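Local atomic coordinates of alanine racemase 1 (Caldanaerobacter subterraneus subsp. tengcongensis MB4, PDB entry 4Y2W), a protein that belongs to the alanine racemase family, joining an eight-stranded barrel domain to a mainly beta C-terminal domain in a chain that forms a two-subunit assembly. Residues A71-R75 against K99-T103; D4-P8 against R369-V373; S173-R177 against P234-E239. The protein carries 1 engineered substitution. Residue numbers count along the deposited sequence, not the author numbering.

The three contacts do not touch. Interaction 2 ties the two ends of the chain together, and interactions 1 and 3 are nested inside the loop it closes. Interaction 1 lies in the barrel domain, between an outer helix and the loop leading into a barrel strand. Its centre is 28 Å from that of interaction 2, the nearest atoms about 10 Å apart. Interaction 3 is 33 Å from interaction 1 and 36 Å from interaction 2, centre to centre, across the middle of the chain from both. The side chains of Arg369 and Pro234 lie about 8 and 7 Å from bound alanine. Interactions 2 and 3 both touch the second subunit.

Interaction 1: residues A71-R75 against K99-T103; sequences ALELR and KHDLT
Residues 71-75 form a regular turn of helix 68-76. Residues 99-103 run from the last residue of helix 94-99 into strand 103-106. His100 is the first residue to leave helical angles, with phi/psi of -99/14. Asp101 then adopts a left-handed conformation (58/65), and Leu102 is extended (-112/135). In register, the CA atoms of Ala71 and Leu102 are 7.2 Å apart, and those of Arg75 and His100 are 6.9 Å apart. About 304 Å² is buried in all.

The polar part belongs to Arg75. Its side chain (chi1 m, chi2 m, chi3 t) reaches out from the helix to the loop 100-102, and the guanidinium edge meets two consecutive carbonyls. Arg75 NE donates to His100 O at 2.7 Å, and Arg75 NH2 donates to Asp101 O at 3.0 Å. Both bonds are nearly straight. Arg75 NH1 turns to Ile79 O and Thr81 O, so one side chain ties together two loops that lead into barrel strands.

The apolar part centres on Leu102 (chi1 m, chi2 t). Leu102 CD1 lies 3.7 Å from Ala71 CB and 3.8 Å from Leu72 CD2. Leu102 CD2 covers one face of the guanidinium and lies 3.8 Å from Arg75 CG. At the margin, Leu72 CD2 (chi1 m, chi2 t) meets His100 ND1 at 3.8 Å. Behind this cluster is strand 83-85: Ile83 touches Arg75 and Leu102, and Ile85 touches Ala71.

This is helix-to-loop packing between successive beta-alpha units, as in a TIM barrel: helix 68-76 packs against the turn feeding strand 103-106.

Interaction 2: residues D4-P8 against R369-V373; sequences DGVRP and RVPRV
Arg7 has the largest area buried here, followed by Pro371 and Val6. Segment 4-8 is an irregular loop, with Val6 (-83/150) and Arg7 (-52/143) in polyproline-II-like conformation. Residues 369-371 are loop, and 372-373 begin a strand. The CA atoms of Arg7 and Pro371 are 7.0 Å apart.

Arg7 is almost fully stretched (chi1 to chi3 all t). Its NH1 donates a weak hydrogen bond to Arg369 O at 3.0 Å, and its CB lies 3.9 Å from Pro371 CG. Arg7 NH1 is also 3.8 Å from Arg369 NE; Asp289 offsets these like charges by pairing with both arginines.

Pro371 CG is 3.6 Å from Val6 CG1. With chi1 t, Val6 also brings CG1 to 4.0 Å from Val373 CG2.

Strand 372-376 lies between strand 10-14, parallel to it, and antiparallel strand 379-384. Val6 also touches Lys380 and Glu383, so the N-terminal loop packs on the C-terminal hairpin before entering strand 10-14.

Interaction 3: residues S173-R177 against P234-E239; sequences SEDDR and PSKRVE
Two surface loops that follow barrel strands 160-166 and 222-224 meet here, and backbone carbonyls of 173-177 accept from side chains of 234-239. Ser235 OG (chi1 p) donates to Ser173 O at a very short 2.4 Å, and accepts a weak hydrogen bond from Arg237 N at 3.4 Å. Arg237 NE donates to Glu174 O at 2.9 Å. The CA atoms of Ser173 and Ser235 are 5.6 Å apart, those of Asp175 and Arg237 6.1 Å. Asp175 is left-handed (63/46), and its CB packs 3.7 Å from Arg237 CB.

The charges form a salt-bridge network. Arg177 NE pairs with Asp175 OD1 at 2.7 Å, while Arg177 NH2 makes a long bridge to Glu239 OE2 at 3.9 Å. Glu239 has its stronger partner in Lys241. Asp176 is the N-cap, its OD1 accepting from Tyr179 N.

Loop 234-239 lies ahead of strand 248-260, and loop 173-177 leads into helix 177-195. Helix 209-214 borders both: Asn214 touches Asp175, Arg177 and Glu239, and Ala210 touches Ser173.

Interaction 1: residues A71-R75 against K99-T103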
loop_
_atom_site.group_PDB
_atom_site.type_symbol
_atom_site.label_atom_id
_atom_site.label_comp_id
_atom_site.label_asym_id
_atom_site.label_seq_id
_atom_site.Cartn_x
_atom_site.Cartn_y
_atom_site.Cartn_z
ATOM N N ALA A 71 7.969 -14.794 -6.439
ATOM C CA ALA A 71 8.563 -15.740 -7.388
ATOM C C ALA A 71 7.516 -16.676 -7.986
ATOM O O ALA A 71 7.510 -16.919 -9.192
ATOM C CB ALA A 71 9.668 -16.544 -6.718
ATOM N N LEU A 72 6.632 -17.190 -7.138
ATOM C CA LEU A 72 5.577 -18.098 -7.586
ATOM C C LEU A 72 4.525 -17.411 -8.451
ATOM O O LEU A 72 4.032 -18.008 -9.404
ATOM C CB LEU A 72 4.910 -18.776 -6.390
ATOM C CG LEU A 72 5.794 -19.799 -5.667
ATOM C CD1 LEU A 72 5.198 -20.156 -4.311
ATOM C CD2 LEU A 72 6.003 -21.045 -6.518
ATOM N N GLU A 73 4.179 -16.168 -8.119
ATOM C CA GLU A 73 3.213 -15.401 -8.914
ATOM C C GLU A 73 3.645 -15.336 -10.376
ATOM O O GLU A 73 2.821 -15.476 -11.281
ATOM C CB GLU A 73 3.055 -13.980 -8.361
ATOM C CG GLU A 73 2.087 -13.095 -9.144
ATOM C CD GLU A 73 2.113 -11.643 -8.702
ATOM O OE1 GLU A 73 3.091 -11.219 -8.052
ATOM O OE2 GLU A 73 1.153 -10.912 -9.017
ATOM N N LEU A 74 4.939 -15.125 -10.597
ATOM C CA LEU A 74 5.487 -15.049 -11.947
ATOM C C LEU A 74 5.387 -16.384 -12.694
ATOM O O LEU A 74 5.039 -16.407 -13.877
ATOM C CB LEU A 74 6.940 -14.569 -11.904
ATOM C CG LEU A 74 7.139 -13.133 -11.412
ATOM C CD1 LEU A 74 8.611 -12.854 -11.139
ATOM C CD2 LEU A 74 6.572 -12.138 -12.415
ATOM N N ARG A 75 5.685 -17.486 -12.004
ATOM C CA ARG A 75 5.562 -18.829 -12.591
ATOM C C ARG A 75 4.108 -19.187 -12.928
ATOM O O ARG A 75 3.840 -19.802 -13.964
ATOM C CB ARG A 75 6.163 -19.889 -11.661
ATOM C CG ARG A 75 7.685 -19.927 -11.657
ATOM C CD ARG A 75 8.240 -20.674 -12.864
ATOM N NE ARG A 75 9.695 -20.843 -12.783
ATOM C CZ ARG A 75 10.604 -20.092 -13.410
ATOM N NH1 ARG A 75 10.252 -19.086 -14.203
ATOM N NH2 ARG A 75 11.895 -20.355 -13.240
ATOM N N LYS A 99 9.592 -27.436 -7.136
ATOM C CA LYS A 99 8.625 -27.839 -8.158
ATOM C C LYS A 99 8.647 -26.908 -9.368
ATOM O O LYS A 99 8.679 -27.366 -10.512
ATOM C CB LYS A 99 7.214 -27.885 -7.562
ATOM C CG LYS A 99 6.166 -28.528 -8.455
ATOM C CD LYS A 99 4.840 -28.662 -7.722
ATOM C CE LYS A 99 3.780 -29.329 -8.584
ATOM N NZ LYS A 99 2.425 -29.226 -7.971
ATOM N N HIS A 100 8.642 -25.604 -9.109
ATOM C CA HIS A 100 8.570 -24.609 -10.177
ATOM C C HIS A 100 9.942 -24.032 -10.543
ATOM O O HIS A 100 10.032 -23.021 -11.243
ATOM C CB HIS A 100 7.575 -23.507 -9.794
ATOM C CG HIS A 100 6.159 -23.988 -9.707
ATOM N ND1 HIS A 100 5.514 -24.199 -8.507
ATOM C CD2 HIS A 100 5.270 -24.321 -10.674
ATOM C CE1 HIS A 100 4.285 -24.627 -8.738
ATOM N NE2 HIS A 100 4.113 -24.710 -10.045
ATOM N N ASP A 101 11.002 -24.688 -10.071
ATOM C CA ASP A 101 12.365 -24.404 -10.503
ATOM C C ASP A 101 12.744 -22.943 -10.249
ATOM O O ASP A 101 12.982 -22.169 -11.181
ATOM C CB ASP A 101 12.534 -24.783 -11.984
ATOM C CG ASP A 101 13.983 -24.785 -12.426
ATOM O OD1 ASP A 101 14.857 -25.108 -11.595
ATOM O OD2 ASP A 101 14.247 -24.464 -13.607
ATOM N N LEU A 102 12.785 -22.577 -8.973
ATOM C CA LEU A 102 13.123 -21.221 -8.561
ATOM C C LEU A 102 14.466 -21.212 -7.842
ATOM O O LEU A 102 14.731 -22.058 -6.990
ATOM C CB LEU A 102 12.032 -20.655 -7.646
ATOM C CG LEU A 102 10.649 -20.481 -8.285
ATOM C CD1 LEU A 102 9.606 -20.169 -7.227
ATOM C CD2 LEU A 102 10.670 -19.396 -9.350
ATOM N N THR A 103 15.309 -20.249 -8.196
ATOM C CA THR A 103 16.612 -20.104 -7.570
ATOM C C THR A 103 16.429 -19.524 -6.165
ATOM O O THR A 103 15.659 -18.579 -5.971
ATOM C CB THR A 103 17.533 -19.194 -8.405
ATOM O OG1 THR A 103 17.440 -19.557 -9.788
ATOM C CG2 THR A 103 18.977 -19.309 -7.948
#

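Interaction 2: residues D4-P8 against R369-V373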
loop_
_atom_site.group_PDB
_atom_site.type_symbol
_atom_site.label_atom_id
_atom_site.label_comp_id
_atom_site.label_asym_id
_atom_site.label_seq_id
_atom_site.Cartn_x
_atom_site.Cartn_y
_atom_site.Cartn_z
ATOM N N ASP A 4 -14.180 6.000 -18.232
ATOM C CA ASP A 4 -14.224 4.705 -18.913
ATOM C C ASP A 4 -14.450 3.590 -17.892
ATOM O O ASP A 4 -14.717 3.867 -16.729
ATOM C CB ASP A 4 -12.928 4.479 -19.709
ATOM C CG ASP A 4 -11.689 4.452 -18.828
ATOM O OD1 ASP A 4 -11.819 4.290 -17.597
ATOM O OD2 ASP A 4 -10.575 4.591 -19.370
ATOM N N GLY A 5 -14.340 2.339 -18.325
ATOM C CA GLY A 5 -14.538 1.191 -17.445
ATOM C C GLY A 5 -13.630 1.147 -16.229
ATOM O O GLY A 5 -14.024 0.641 -15.183
ATOM N N VAL A 6 -12.418 1.678 -16.362
ATOM C CA VAL A 6 -11.431 1.657 -15.283
ATOM C C VAL A 6 -11.676 2.806 -14.306
ATOM O O VAL A 6 -12.178 3.862 -14.692
ATOM C CB VAL A 6 -9.993 1.745 -15.845
ATOM C CG1 VAL A 6 -8.957 1.735 -14.723
ATOM C CG2 VAL A 6 -9.734 0.594 -16.807
ATOM N N ARG A 7 -11.320 2.592 -13.040
ATOM C CA ARG A 7 -11.443 3.623 -12.009
ATOM C C ARG A 7 -10.774 4.923 -12.458
ATOM O O ARG A 7 -9.731 4.883 -13.118
ATOM C CB ARG A 7 -10.807 3.144 -10.701
ATOM C CG ARG A 7 -10.950 4.113 -9.539
ATOM C CD ARG A 7 -10.067 3.712 -8.378
ATOM N NE ARG A 7 -10.120 4.690 -7.296
ATOM C CZ ARG A 7 -9.307 4.703 -6.239
ATOM N NH1 ARG A 7 -8.351 3.789 -6.105
ATOM N NH2 ARG A 7 -9.444 5.644 -5.317
ATOM N N PRO A 8 -11.364 6.081 -12.101
ATOM C CA PRO A 8 -10.734 7.350 -12.467
ATOM C C PRO A 8 -9.291 7.460 -11.965
ATOM O O PRO A 8 -8.385 7.717 -12.760
ATOM C CB PRO A 8 -11.637 8.394 -11.802
ATOM C CG PRO A 8 -12.964 7.733 -11.701
ATOM C CD PRO A 8 -12.665 6.289 -11.441
ATOM N N ARG A 369 -5.873 -0.656 -4.323
ATOM C CA ARG A 369 -7.070 -0.019 -4.879
ATOM C C ARG A 369 -6.829 0.696 -6.212
ATOM O O ARG A 369 -7.781 0.956 -6.949
ATOM C CB ARG A 369 -7.666 0.963 -3.864
ATOM C CG ARG A 369 -9.156 1.196 -4.039
ATOM C CD ARG A 369 -9.783 1.818 -2.802
ATOM N NE ARG A 369 -9.244 3.142 -2.499
ATOM C CZ ARG A 369 -9.643 3.899 -1.479
ATOM N NH1 ARG A 369 -10.593 3.477 -0.650
ATOM N NH2 ARG A 369 -9.091 5.088 -1.283
ATOM N N VAL A 370 -5.570 1.012 -6.515
ATOM C CA VAL A 370 -5.215 1.695 -7.754
ATOM C C VAL A 370 -5.023 0.683 -8.888
ATOM O O VAL A 370 -4.055 -0.079 -8.882
ATOM C CB VAL A 370 -3.914 2.506 -7.582
ATOM C CG1 VAL A 370 -3.551 3.232 -8.873
ATOM C CG2 VAL A 370 -4.045 3.488 -6.425
ATOM N N PRO A 371 -5.939 0.666 -9.876
ATOM C CA PRO A 371 -5.718 -0.252 -10.991
ATOM C C PRO A 371 -4.530 0.174 -11.845
ATOM O O PRO A 371 -4.215 1.362 -11.914
ATOM C CB PRO A 371 -7.015 -0.147 -11.789
ATOM C CG PRO A 371 -7.506 1.222 -11.502
ATOM C CD PRO A 371 -7.163 1.463 -10.063
ATOM N N ARG A 372 -3.880 -0.802 -12.475
ATOM C CA ARG A 372 -2.771 -0.545 -13.386
ATOM C C ARG A 372 -3.240 -0.724 -14.820
ATOM O O ARG A 372 -3.748 -1.785 -15.181
ATOM C CB ARG A 372 -1.603 -1.491 -13.104
ATOM C CG ARG A 372 -0.648 -1.014 -12.024
ATOM C CD ARG A 372 -1.284 -1.010 -10.645
ATOM N NE ARG A 372 -0.271 -0.857 -9.603
ATOM C CZ ARG A 372 -0.526 -0.794 -8.299
ATOM N NH1 ARG A 372 -1.768 -0.863 -7.844
ATOM N NH2 ARG A 372 0.473 -0.659 -7.438
ATOM N N VAL A 373 -3.079 0.327 -15.620
ATOM C CA VAL A 373 -3.394 0.301 -17.043
ATOM C C VAL A 373 -2.073 0.256 -17.806
ATOM O O VAL A 373 -1.123 0.948 -17.437
ATOM C CB VAL A 373 -4.210 1.545 -17.453
ATOM C CG1 VAL A 373 -4.593 1.486 -18.926
ATOM C CG2 VAL A 373 -5.456 1.667 -16.587
#

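Interaction 3: residues S173-R177 against P234-E239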
loop_
_atom_site.group_PDB
_atom_site.type_symbol
_atom_site.label_atom_id
_atom_site.label_comp_id
_atom_site.label_asym_id
_atom_site.label_seq_id
_atom_site.Cartn_x
_atom_site.Cartn_y
_atom_site.Cartn_z
ATOM N N SER A 173 24.713 4.068 -3.278
ATOM C CA SER A 173 23.813 5.205 -3.503
ATOM C C SER A 173 24.340 6.485 -2.850
ATOM O O SER A 173 24.087 7.587 -3.342
ATOM C CB SER A 173 22.415 4.893 -2.959
ATOM O OG SER A 173 21.847 3.774 -3.618
ATOM N N GLU A 174 25.055 6.332 -1.734
ATOM C CA GLU A 174 25.683 7.459 -1.041
ATOM C C GLU A 174 27.067 7.784 -1.622
ATOM O O GLU A 174 27.669 8.804 -1.276
ATOM C CB GLU A 174 25.794 7.174 0.461
ATOM C CG GLU A 174 24.479 7.275 1.228
ATOM C CD GLU A 174 23.573 6.057 1.087
ATOM O OE1 GLU A 174 23.948 5.077 0.406
ATOM O OE2 GLU A 174 22.467 6.084 1.670
ATOM N N ASP A 175 27.561 6.902 -2.490
ATOM C CA ASP A 175 28.816 7.094 -3.216
ATOM C C ASP A 175 30.031 7.178 -2.289
ATOM O O ASP A 175 30.878 8.059 -2.430
ATOM C CB ASP A 175 28.729 8.322 -4.135
ATOM C CG ASP A 175 29.747 8.283 -5.264
ATOM O OD1 ASP A 175 30.045 7.181 -5.774
ATOM O OD2 ASP A 175 30.245 9.358 -5.649
ATOM N N ASP A 176 30.094 6.254 -1.334
ATOM C CA ASP A 176 31.293 6.031 -0.541
ATOM C C ASP A 176 32.142 5.037 -1.324
ATOM O O ASP A 176 31.989 3.819 -1.180
ATOM C CB ASP A 176 30.934 5.485 0.847
ATOM C CG ASP A 176 32.143 5.332 1.761
ATOM O OD1 ASP A 176 33.299 5.440 1.290
ATOM O OD2 ASP A 176 31.929 5.094 2.966
ATOM N N ARG A 177 33.027 5.574 -2.161
ATOM C CA ARG A 177 33.814 4.768 -3.096
ATOM C C ARG A 177 34.810 3.869 -2.366
ATOM O O ARG A 177 35.045 2.734 -2.783
ATOM C CB ARG A 177 34.555 5.669 -4.088
ATOM C CG ARG A 177 33.653 6.565 -4.929
ATOM C CD ARG A 177 33.410 6.023 -6.334
ATOM N NE ARG A 177 32.441 6.847 -7.066
ATOM C CZ ARG A 177 32.303 6.886 -8.394
ATOM N NH1 ARG A 177 33.078 6.157 -9.191
ATOM N NH2 ARG A 177 31.381 7.677 -8.932
ATOM N N PRO A 234 18.520 6.059 -7.835
ATOM C CA PRO A 234 18.481 5.712 -6.410
ATOM C C PRO A 234 18.870 6.856 -5.472
ATOM O O PRO A 234 18.482 6.846 -4.306
ATOM C CB PRO A 234 19.491 4.565 -6.299
ATOM C CG PRO A 234 20.443 4.790 -7.422
ATOM C CD PRO A 234 19.646 5.407 -8.533
ATOM N N SER A 235 19.638 7.821 -5.973
ATOM C CA SER A 235 20.073 8.958 -5.166
ATOM C C SER A 235 20.516 10.111 -6.067
ATOM O O SER A 235 20.353 10.056 -7.291
ATOM C CB SER A 235 21.215 8.537 -4.237
ATOM O OG SER A 235 22.401 8.288 -4.973
ATOM N N LYS A 236 21.068 11.155 -5.456
ATOM C CA LYS A 236 21.584 12.297 -6.202
ATOM C C LYS A 236 23.079 12.183 -6.511
ATOM O O LYS A 236 23.594 12.953 -7.320
ATOM C CB LYS A 236 21.290 13.590 -5.440
ATOM C CG LYS A 236 19.806 13.800 -5.191
ATOM C CD LYS A 236 19.498 15.198 -4.682
ATOM C CE LYS A 236 18.003 15.485 -4.740
ATOM N NZ LYS A 236 17.194 14.490 -3.980
ATOM N N ARG A 237 23.767 11.223 -5.886
ATOM C CA ARG A 237 25.207 11.025 -6.093
ATOM C C ARG A 237 25.507 9.920 -7.116
ATOM O O ARG A 237 26.316 9.023 -6.861
ATOM C CB ARG A 237 25.905 10.693 -4.769
ATOM C CG ARG A 237 25.538 11.583 -3.590
ATOM C CD ARG A 237 26.660 11.616 -2.559
ATOM N NE ARG A 237 26.193 11.333 -1.203
ATOM C CZ ARG A 237 25.506 12.178 -0.434
ATOM N NH1 ARG A 237 25.173 13.391 -0.872
ATOM N NH2 ARG A 237 25.141 11.801 0.789
ATOM N N VAL A 238 24.858 9.998 -8.274
ATOM C CA VAL A 238 25.085 9.053 -9.367
ATOM C C VAL A 238 25.289 9.840 -10.658
ATOM O O VAL A 238 24.824 10.973 -10.778
ATOM C CB VAL A 238 23.925 8.040 -9.519
ATOM C CG1 VAL A 238 23.756 7.231 -8.243
ATOM C CG2 VAL A 238 22.618 8.734 -9.882
ATOM N N GLU A 239 25.979 9.235 -11.621
ATOM C CA GLU A 239 26.428 9.953 -12.817
ATOM C C GLU A 239 25.306 10.281 -13.814
ATOM O O GLU A 239 25.342 11.336 -14.454
ATOM C CB GLU A 239 27.565 9.187 -13.499
ATOM C CG GLU A 239 28.803 9.069 -12.617
ATOM C CD GLU A 239 30.004 8.474 -13.327
ATOM O OE1 GLU A 239 29.848 7.946 -14.448
ATOM O OE2 GLU A 239 31.112 8.533 -12.753
#